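Local coordinates for lysine/ornithine decarboxylase (Vibrio vulnificus, PDB 2PLJ), which catalyses the decarboxylation of lysine and ornithine to the diamines cadaverine and putrescine, using pyridoxal phosphate bound to a beta/alpha-barrel domain, at residues I197-T200 and A201-N205; N221-K224 and Y225-I229; C232-V235 and M236-V239; P273-E276 and A277-L280. One frame throughout, in Å; residues are numbered along the deposited sequence.

All four contacts are local, between residues a turn or so apart on three neighbouring helices on the outside of the parallel strands of the pyridoxal-binding beta/alpha-barrel. Contacts 2 and 3 follow one another along helix 223-241, their centres about 16 Å apart. Contact 1, at the end of helix 191-203, touches contact 3 through Ile198 CD1 and Val239 CG2, 3.9 Å apart. On the other flank contact 4, on helix 267-278, packs against contact 2, with Tyr225 CG 3.7 Å from Ile274 CD1. Contact 2 is near the pocket: the side chain of Tyr225 lies about 6 Å from the bound putrescine adduct of the cofactor, against about 13 Å for that of Cys232 in contact 3.

Contact 1 of 4, residues I197-T200 and A201-N205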
loop_
_atom_site.group_PDB
_atom_site.type_symbol
_atom_site.label_atom_id
_atom_site.label_comp_id
_atom_site.label_asym_id
_atom_site.label_seq_id
_atom_site.Cartn_x
_atom_site.Cartn_y
_atom_site.Cartn_z
ATOM N N ILE A 197 -24.545 23.138 -13.732
ATOM C CA ILE A 197 -23.383 22.812 -14.553
ATOM C C ILE A 197 -23.755 22.733 -16.044
ATOM O O ILE A 197 -23.030 23.243 -16.914
ATOM C CB ILE A 197 -22.723 21.494 -14.071
ATOM C CG1 ILE A 197 -22.043 21.723 -12.714
ATOM C CG2 ILE A 197 -21.696 21.001 -15.090
ATOM C CD1 ILE A 197 -21.649 20.425 -11.978
ATOM N N ILE A 198 -24.900 22.130 -16.336
ATOM C CA ILE A 198 -25.314 21.899 -17.725
ATOM C C ILE A 198 -25.694 23.247 -18.391
ATOM O O ILE A 198 -25.289 23.537 -19.530
ATOM C CB ILE A 198 -26.423 20.832 -17.820
ATOM C CG1 ILE A 198 -25.857 19.444 -17.435
ATOM C CG2 ILE A 198 -27.030 20.774 -19.238
ATOM C CD1 ILE A 198 -26.899 18.400 -17.164
ATOM N N GLU A 199 -26.423 24.078 -17.651
ATOM C CA GLU A 199 -26.736 25.425 -18.130
ATOM C C GLU A 199 -25.470 26.281 -18.358
ATOM O O GLU A 199 -25.402 27.038 -19.348
ATOM C CB GLU A 199 -27.733 26.126 -17.199
ATOM C CG GLU A 199 -28.545 27.191 -17.905
ATOM C CD GLU A 199 -29.750 27.664 -17.089
ATOM O OE1 GLU A 199 -30.290 26.858 -16.286
ATOM O OE2 GLU A 199 -30.156 28.838 -17.259
ATOM N N THR A 200 -24.490 26.157 -17.451
ATOM C CA THR A 200 -23.225 26.893 -17.572
ATOM C C THR A 200 -22.404 26.393 -18.773
ATOM O O THR A 200 -21.817 27.210 -19.507
ATOM C CB THR A 200 -22.402 26.878 -16.257
ATOM O OG1 THR A 200 -23.217 27.374 -15.192
ATOM C CG2 THR A 200 -21.172 27.758 -16.358
ATOM N N ALA A 201 -22.401 25.075 -18.994
ATOM C CA ALA A 201 -21.712 24.497 -20.149
ATOM C C ALA A 201 -22.291 25.076 -21.448
ATOM O O ALA A 201 -21.554 25.377 -22.386
ATOM C CB ALA A 201 -21.830 22.967 -20.133
ATOM N N LYS A 202 -23.612 25.255 -21.499
ATOM C CA LYS A 202 -24.223 25.850 -22.702
ATOM C C LYS A 202 -23.726 27.292 -22.915
ATOM O O LYS A 202 -23.352 27.667 -24.034
ATOM C CB LYS A 202 -25.752 25.822 -22.657
ATOM C CG LYS A 202 -26.363 26.291 -23.996
ATOM C CD LYS A 202 -27.851 26.513 -23.908
ATOM C CE LYS A 202 -28.426 26.910 -25.270
ATOM N NZ LYS A 202 -29.879 26.561 -25.354
ATOM N N GLU A 203 -23.698 28.070 -21.830
ATOM C CA GLU A 203 -23.208 29.451 -21.863
ATOM C C GLU A 203 -21.775 29.478 -22.379
ATOM O O GLU A 203 -21.430 30.325 -23.211
ATOM C CB GLU A 203 -23.277 30.087 -20.472
ATOM C CG GLU A 203 -24.694 30.429 -20.018
ATOM C CD GLU A 203 -24.822 30.699 -18.509
ATOM O OE1 GLU A 203 -23.790 30.783 -17.800
ATOM O OE2 GLU A 203 -25.977 30.834 -18.034
ATOM N N TRP A 204 -20.972 28.516 -21.924
ATOM C CA TRP A 204 -19.547 28.442 -22.260
ATOM C C TRP A 204 -19.246 27.669 -23.550
ATOM O O TRP A 204 -18.084 27.461 -23.887
ATOM C CB TRP A 204 -18.739 27.867 -21.076
ATOM C CG TRP A 204 -18.750 28.747 -19.847
ATOM C CD1 TRP A 204 -19.211 30.047 -19.748
ATOM C CD2 TRP A 204 -18.268 28.393 -18.548
ATOM N NE1 TRP A 204 -19.036 30.510 -18.462
ATOM C CE2 TRP A 204 -18.451 29.518 -17.709
ATOM C CE3 TRP A 204 -17.664 27.242 -18.019
ATOM C CZ2 TRP A 204 -18.070 29.514 -16.353
ATOM C CZ3 TRP A 204 -17.292 27.232 -16.669
ATOM C CH2 TRP A 204 -17.496 28.367 -15.851
ATOM N N ASN A 205 -20.294 27.288 -24.282
ATOM C CA ASN A 205 -20.176 26.447 -25.486
ATOM C C ASN A 205 -19.341 25.171 -25.284
ATOM O O ASN A 205 -18.474 24.841 -26.099
ATOM C CB ASN A 205 -19.660 27.259 -26.678
ATOM C CG ASN A 205 -20.584 28.376 -27.047
ATOM O OD1 ASN A 205 -21.803 28.185 -27.122
ATOM N ND2 ASN A 205 -20.024 29.558 -27.289
#
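The backbone from Ile197 to Glu203 is regular alpha-helix, and its four i to i+4 hydrogen bonds run on without a break from Ala201 N to Ile197 O (2.8 Å) as far as Trp204 N to Thr200 O (2.9 Å). Trp204 is the first residue to leave helical phi/psi, and Asn205 follows with a positive phi of 50°.

The principal side-chain contact joins Thr200 and Trp204, one turn apart and pointing the same way. In Thr200 the methyl CG2 stands anti to the backbone N, which carries it over the indole. Thr200 CG2 sits 3.5 Å from the centroid of the Trp204 six-membered ring and only 10° off the ring normal, a CH-pi contact made squarely on the face. The hydroxyl goes elsewhere: OG1 is hydrogen-bonded to Val196 O, one turn back, which satisfies it within the helix. Threonine suits the place because one branch is apolar enough for the indole while the other bonds to the backbone. Beyond these segments, Lys160 makes a cation-pi contact with Trp204, and Leu156 touches both side chains.

Glu203 lies along the more exposed side, its CG 3.5 Å from Glu199 O. The small Ala201 fits the buried side, where its methyl meets Ile208 of strand 207-212, while Ile198 reaches Val170 and Leu211.

Asparagine accepts a positive phi readily, and Asn205 is the C-prime residue of a Schellman motif, with Asn205 N bonded to Lys202 O and Ile206 N to Ala201 O, a common way for an alpha-helix to end; here it turns the chain toward strand 207-212.

Contact 2 of 4, residues N221-K224 and Y225-I229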
loop_
_atom_site.group_PDB
_atom_site.type_symbol
_atom_site.label_atom_id
_atom_site.label_comp_id
_atom_site.label_asym_id
_atom_site.label_seq_id
_atom_site.Cartn_x
_atom_site.Cartn_y
_atom_site.Cartn_z
ATOM N N ASN A 221 -26.771 -4.460 -3.283
ATOM C CA ASN A 221 -28.181 -4.090 -3.488
ATOM C C ASN A 221 -28.359 -3.327 -4.802
ATOM O O ASN A 221 -27.965 -2.160 -4.901
ATOM C CB ASN A 221 -28.699 -3.231 -2.325
ATOM C CG ASN A 221 -30.191 -2.920 -2.439
ATOM O OD1 ASN A 221 -30.831 -3.233 -3.445
ATOM N ND2 ASN A 221 -30.759 -2.326 -1.384
ATOM N N PRO A 222 -28.978 -3.974 -5.807
ATOM C CA PRO A 222 -29.151 -3.289 -7.078
ATOM C C PRO A 222 -30.109 -2.093 -7.046
ATOM O O PRO A 222 -30.121 -1.309 -7.996
ATOM C CB PRO A 222 -29.680 -4.392 -7.995
ATOM C CG PRO A 222 -30.379 -5.342 -7.094
ATOM C CD PRO A 222 -29.551 -5.339 -5.835
ATOM N N ASN A 223 -30.916 -1.960 -5.987
ATOM C CA ASN A 223 -31.803 -0.795 -5.857
ATOM C C ASN A 223 -31.049 0.543 -5.872
ATOM O O ASN A 223 -31.599 1.549 -6.285
ATOM C CB ASN A 223 -32.705 -0.892 -4.621
ATOM C CG ASN A 223 -33.811 0.165 -4.628
ATOM O OD1 ASN A 223 -34.579 0.277 -5.591
ATOM N ND2 ASN A 223 -33.900 0.944 -3.551
ATOM N N LYS A 224 -29.783 0.542 -5.435
ATOM C CA LYS A 224 -28.924 1.740 -5.580
ATOM C C LYS A 224 -28.854 2.221 -7.025
ATOM O O LYS A 224 -29.007 3.437 -7.302
ATOM C CB LYS A 224 -27.515 1.502 -5.031
ATOM C CG LYS A 224 -27.503 1.226 -3.531
ATOM C CD LYS A 224 -26.103 1.325 -2.977
ATOM C CE LYS A 224 -26.120 1.013 -1.493
ATOM N NZ LYS A 224 -24.750 1.008 -0.914
ATOM N N TYR A 225 -28.644 1.280 -7.946
ATOM C CA TYR A 225 -28.639 1.606 -9.377
ATOM C C TYR A 225 -29.985 2.126 -9.857
ATOM O O TYR A 225 -30.067 3.132 -10.585
ATOM C CB TYR A 225 -28.230 0.400 -10.219
ATOM C CG TYR A 225 -26.800 -0.061 -9.972
ATOM C CD1 TYR A 225 -25.735 0.412 -10.753
ATOM C CD2 TYR A 225 -26.518 -0.972 -8.946
ATOM C CE1 TYR A 225 -24.383 -0.016 -10.527
ATOM C CE2 TYR A 225 -25.183 -1.409 -8.696
ATOM C CZ TYR A 225 -24.141 -0.946 -9.500
ATOM O OH TYR A 225 -22.876 -1.376 -9.243
ATOM N N VAL A 226 -31.039 1.417 -9.472
ATOM C CA VAL A 226 -32.394 1.792 -9.886
ATOM C C VAL A 226 -32.718 3.242 -9.485
ATOM O O VAL A 226 -33.166 4.022 -10.322
ATOM C CB VAL A 226 -33.434 0.814 -9.284
ATOM C CG1 VAL A 226 -34.851 1.239 -9.651
ATOM C CG2 VAL A 226 -33.137 -0.619 -9.773
ATOM N N GLU A 227 -32.480 3.598 -8.222
ATOM C CA GLU A 227 -32.804 4.944 -7.736
ATOM C C GLU A 227 -31.994 6.002 -8.473
ATOM O O GLU A 227 -32.534 7.068 -8.810
ATOM C CB GLU A 227 -32.573 5.095 -6.229
ATOM C CG GLU A 227 -33.450 4.232 -5.310
ATOM C CD GLU A 227 -33.380 4.679 -3.842
ATOM O OE1 GLU A 227 -32.317 5.210 -3.420
ATOM O OE2 GLU A 227 -34.375 4.488 -3.108
ATOM N N ALA A 228 -30.710 5.707 -8.702
ATOM C CA ALA A 228 -29.824 6.590 -9.455
ATOM C C ALA A 228 -30.327 6.791 -10.880
ATOM O O ALA A 228 -30.349 7.911 -11.386
ATOM C CB ALA A 228 -28.369 6.048 -9.452
ATOM N N ILE A 229 -30.746 5.705 -11.517
ATOM C CA ILE A 229 -31.218 5.767 -12.905
ATOM C C ILE A 229 -32.488 6.639 -13.021
ATOM O O ILE A 229 -32.584 7.529 -13.899
ATOM C CB ILE A 229 -31.424 4.356 -13.494
ATOM C CG1 ILE A 229 -30.052 3.648 -13.659
ATOM C CG2 ILE A 229 -32.173 4.433 -14.836
ATOM C CD1 ILE A 229 -30.131 2.125 -13.833
#
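This is a helix N-terminal contact, in which the capping turn at Asn221 and Pro222 meets the first turns of helix 223-241, the helix that links strands 207-212 and 249-251 in a beta-alpha-beta unit of the barrel. Asn221 OD1 accepts from Asn223 N at 2.8 Å, a capping bond whose donor lies above the carbonyl plane, 49° out of it. Proline fits the next place, since its ring nitrogen has no hydrogen to offer and the first turn requires none. Its carbonyl, Pro222 O, takes a straight bond from Val226 N (3.2 Å) and a weak one from Tyr225 N.

The same Pro222 O lies in the plane of the Tyr225 ring at its edge, 3.7 Å from CD2. Tyr225 is buried: its OH is hydrogen-bonded to Gly254 O, and its ring meets Phe256 with the planes nearly parallel. On the outer side the Asn223 amide approaches the Glu227 carboxylate, ND2 3.6 Å from OE2, with the two planes 62° apart. With CG anti to the backbone N (chi1 -169°), Asn223 also places OD1 3.9 Å from Val226 CB.

The cap thus satisfies an amide that the helix itself cannot, while the bond to Gly254 O and the ring of Phe256 probably limit how the phenol can move, about 6 Å from the cofactor adduct.

Contact 3 of 4, residues C232-V235 and M236-V239; sequences CRHV and MEQV
Extended at its first two torsions, with CG anti to the backbone N (chi1 -180°), and then bent at chi3 (49°), Arg233 turns its guanidinium to run beside Glu237. The glutamate chain is itself extended beyond CG, and its carboxylate reaches back one turn. Arg233 NH1 and Glu237 OE2 are 3.3 Å apart, a salt bridge on the syn side of the carboxylate; its hydrogen bond is bent, and the two planes stand 48° apart. Arg233 CG also approaches Glu237 OE2, at 3.4 Å. The other oxygen, Glu237 OE1, lies in the plane of the His234 ring at its edge, 3.5 Å from ND1, with ring and carboxylate almost perpendicular.

This is an amphipathic barrel helix, part of the beta-alpha-beta unit between strands 207-212 and 249-251: charged and polar residues occupy its outer side, while Cys232, Val235, Met236 and Val239 are buried. Leu211 of strand 207-212 receives Cys232, Val235 and Met236, whereas Val239 turns to Leu195 of helix 191-203. The apolar valines suit the buried side; Val239 CG2 lies 3.3 Å from Val235 O, one turn back.

A water donates to His234 O and accepts from Gln238 NE2 (2.8 Å), joining the bent glutamine side chain to a carbonyl that also receives Gln238 N.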
loop_
_atom_site.group_PDB
_atom_site.type_symbol
_atom_site.label_atom_id
_atom_site.label_comp_id
_atom_site.label_asym_id
_atom_site.label_seq_id
_atom_site.Cartn_x
_atom_site.Cartn_y
_atom_site.Cartn_z
ATOM N N CYS A 232 -31.365 10.330 -12.608
ATOM C CA CYS A 232 -30.753 10.778 -13.850
ATOM C C CYS A 232 -31.796 11.009 -14.943
ATOM O O CYS A 232 -31.714 12.006 -15.671
ATOM C CB CYS A 232 -29.671 9.797 -14.304
ATOM S SG CYS A 232 -28.271 9.904 -13.178
ATOM N N ARG A 233 -32.759 10.093 -15.056
ATOM C CA ARG A 233 -33.834 10.233 -16.042
ATOM C C ARG A 233 -34.616 11.531 -15.827
ATOM O O ARG A 233 -34.915 12.245 -16.783
ATOM C CB ARG A 233 -34.779 9.033 -16.009
ATOM C CG ARG A 233 -35.915 9.139 -17.039
ATOM C CD ARG A 233 -36.685 7.835 -17.160
ATOM N NE ARG A 233 -37.072 7.314 -15.853
ATOM C CZ ARG A 233 -38.148 7.720 -15.173
ATOM N NH1 ARG A 233 -38.955 8.658 -15.669
ATOM N NH2 ARG A 233 -38.423 7.183 -13.994
ATOM N N HIS A 234 -34.932 11.824 -14.569
ATOM C CA HIS A 234 -35.639 13.061 -14.239
ATOM C C HIS A 234 -34.776 14.285 -14.546
ATOM O O HIS A 234 -35.294 15.293 -15.027
ATOM C CB HIS A 234 -36.144 13.036 -12.795
ATOM C CG HIS A 234 -37.172 11.974 -12.542
ATOM N ND1 HIS A 234 -38.265 11.775 -13.364
ATOM C CD2 HIS A 234 -37.277 11.059 -11.552
ATOM C CE1 HIS A 234 -38.984 10.767 -12.899
ATOM N NE2 HIS A 234 -38.397 10.309 -11.807
ATOM N N VAL A 235 -33.463 14.187 -14.314
ATOM C CA VAL A 235 -32.570 15.294 -14.643
ATOM C C VAL A 235 -32.560 15.525 -16.158
ATOM O O VAL A 235 -32.609 16.670 -16.607
ATOM C CB VAL A 235 -31.143 15.097 -14.083
ATOM C CG1 VAL A 235 -30.185 16.122 -14.668
ATOM C CG2 VAL A 235 -31.158 15.153 -12.538
ATOM N N MET A 236 -32.507 14.442 -16.941
ATOM C CA MET A 236 -32.530 14.564 -18.395
ATOM C C MET A 236 -33.794 15.243 -18.885
ATOM O O MET A 236 -33.745 16.064 -19.802
ATOM C CB MET A 236 -32.389 13.202 -19.050
ATOM C CG MET A 236 -31.008 12.661 -18.870
ATOM S SD MET A 236 -30.865 10.934 -19.365
ATOM C CE MET A 236 -29.136 10.852 -19.808
ATOM N N GLU A 237 -34.911 14.915 -18.241
ATOM C CA GLU A 237 -36.204 15.567 -18.547
ATOM C C GLU A 237 -36.176 17.072 -18.247
ATOM O O GLU A 237 -36.701 17.883 -19.036
ATOM C CB GLU A 237 -37.340 14.884 -17.780
ATOM C CG GLU A 237 -37.606 13.451 -18.233
ATOM C CD GLU A 237 -38.495 12.631 -17.284
ATOM O OE1 GLU A 237 -39.199 13.212 -16.424
ATOM O OE2 GLU A 237 -38.467 11.375 -17.419
ATOM N N GLN A 238 -35.572 17.441 -17.114
ATOM C CA GLN A 238 -35.430 18.850 -16.716
ATOM C C GLN A 238 -34.562 19.642 -17.684
ATOM O O GLN A 238 -34.879 20.789 -17.982
ATOM C CB GLN A 238 -34.865 18.996 -15.305
ATOM C CG GLN A 238 -35.804 18.539 -14.190
ATOM C CD GLN A 238 -37.094 19.347 -14.120
ATOM O OE1 GLN A 238 -37.104 20.580 -14.283
ATOM N NE2 GLN A 238 -38.202 18.650 -13.880
ATOM N N VAL A 239 -33.476 19.031 -18.170
ATOM C CA VAL A 239 -32.644 19.649 -19.202
ATOM C C VAL A 239 -33.472 20.041 -20.441
ATOM O O VAL A 239 -33.405 21.181 -20.910
ATOM C CB VAL A 239 -31.495 18.711 -19.612
ATOM C CG1 VAL A 239 -30.752 19.240 -20.836
ATOM C CG2 VAL A 239 -30.540 18.529 -18.432
HETATM O O HOH W 1 -38.011 15.886 -14.304
#

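Contact 4 of 4, residues P273-E276 and A277-L280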
loop_
_atom_site.group_PDB
_atom_site.type_symbol
_atom_site.label_atom_id
_atom_site.label_comp_id
_atom_site.label_asym_id
_atom_site.label_seq_id
_atom_site.Cartn_x
_atom_site.Cartn_y
_atom_site.Cartn_z
ATOM N N PRO A 273 -33.441 -5.634 -12.254
ATOM C CA PRO A 273 -34.087 -4.334 -11.939
ATOM C C PRO A 273 -33.392 -3.148 -12.582
ATOM O O PRO A 273 -34.040 -2.142 -12.873
ATOM C CB PRO A 273 -34.007 -4.226 -10.404
ATOM C CG PRO A 273 -33.087 -5.278 -9.949
ATOM C CD PRO A 273 -32.898 -6.290 -11.048
ATOM N N ILE A 274 -32.085 -3.279 -12.816
ATOM C CA ILE A 274 -31.319 -2.256 -13.530
ATOM C C ILE A 274 -31.858 -2.124 -14.963
ATOM O O ILE A 274 -32.225 -1.017 -15.411
ATOM C CB ILE A 274 -29.794 -2.585 -13.548
ATOM C CG1 ILE A 274 -29.261 -2.765 -12.103
ATOM C CG2 ILE A 274 -29.056 -1.484 -14.278
ATOM C CD1 ILE A 274 -27.754 -3.004 -12.006
ATOM N N ASN A 275 -31.922 -3.249 -15.676
ATOM C CA ASN A 275 -32.482 -3.276 -17.019
ATOM C C ASN A 275 -33.881 -2.657 -17.097
ATOM O O ASN A 275 -34.202 -1.951 -18.053
ATOM C CB ASN A 275 -32.515 -4.715 -17.557
ATOM C CG ASN A 275 -31.111 -5.264 -17.826
ATOM O OD1 ASN A 275 -30.869 -6.477 -17.715
ATOM N ND2 ASN A 275 -30.187 -4.372 -18.173
ATOM N N GLU A 276 -34.697 -2.922 -16.083
ATOM C CA GLU A 276 -36.055 -2.367 -16.038
ATOM C C GLU A 276 -36.050 -0.853 -15.910
ATOM O O GLU A 276 -36.802 -0.174 -16.611
ATOM C CB GLU A 276 -36.833 -2.989 -14.894
ATOM C CG GLU A 276 -37.082 -4.463 -15.073
ATOM C CD GLU A 276 -37.730 -5.093 -13.844
ATOM O OE1 GLU A 276 -38.690 -4.493 -13.300
ATOM O OE2 GLU A 276 -37.257 -6.176 -13.422
ATOM N N ALA A 277 -35.203 -0.334 -15.021
ATOM C CA ALA A 277 -35.075 1.121 -14.837
ATOM C C ALA A 277 -34.573 1.802 -16.118
ATOM O O ALA A 277 -35.064 2.858 -16.513
ATOM C CB ALA A 277 -34.194 1.446 -13.641
ATOM N N LEU A 278 -33.632 1.147 -16.795
ATOM C CA LEU A 278 -33.055 1.684 -18.018
ATOM C C LEU A 278 -34.064 1.783 -19.138
ATOM O O LEU A 278 -34.004 2.708 -19.967
ATOM C CB LEU A 278 -31.877 0.796 -18.465
ATOM C CG LEU A 278 -30.623 0.874 -17.583
ATOM C CD1 LEU A 278 -29.571 -0.120 -18.078
ATOM C CD2 LEU A 278 -30.040 2.295 -17.591
ATOM N N SER A 279 -34.980 0.824 -19.159
ATOM C CA SER A 279 -36.043 0.756 -20.166
ATOM C C SER A 279 -36.956 1.995 -20.155
ATOM O O SER A 279 -37.673 2.274 -21.134
ATOM C CB SER A 279 -36.848 -0.533 -19.996
ATOM O OG SER A 279 -37.902 -0.368 -19.065
ATOM N N LEU A 280 -36.952 2.735 -19.047
ATOM C CA LEU A 280 -37.798 3.932 -18.945
ATOM C C LEU A 280 -37.164 5.149 -19.611
ATOM O O LEU A 280 -37.845 6.161 -19.818
ATOM C CB LEU A 280 -38.161 4.236 -17.493
ATOM C CG LEU A 280 -39.001 3.155 -16.799
ATOM C CD1 LEU A 280 -39.212 3.481 -15.317
ATOM C CD2 LEU A 280 -40.345 2.955 -17.504
#
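Glu276, Ala277 and Leu278 contribute most to this contact, in the last turns of helix 267-278, which joins strands 249-251 and 286-289 in a beta-alpha-beta unit of the barrel. Glu276 is exposed, a natural place for a carboxylate, and its chain extends beyond CG while its backbone carbonyl takes the Ser279 hydroxyl. Ala277 is buried: its small methyl CB lies 3.6 Å from Ile274 O, and Ile229 of helix 223-241 packs against the same residue. Pro273, with no N-H to give to the turn before, sits where the helix is kinked, yet its carbonyl accepts from Ala277 N.

Leu278 lies alongside Ile274, one turn earlier, both side chains pointing the same way. The apolar contact is Ile274 CG2 to Leu278 CD1 at 4.1 Å; with chi1 at -56°, which is measured to CG1, the CG2 branch of Ile274 is the one anti to the backbone N, and this turns it toward the leucine. Leu278 CG also rests 3.3 Å from Ile274 O, the carbonyl that receives Leu278 N. Ile274 further packs on Ile229.

In the last turn Ser279 N bonds to Asn275 O and weakly to Glu276 O. Placed between N and the carbonyl carbon by a chi1 of 87°, Ser279 OG donates to Glu276 O at 2.7 Å.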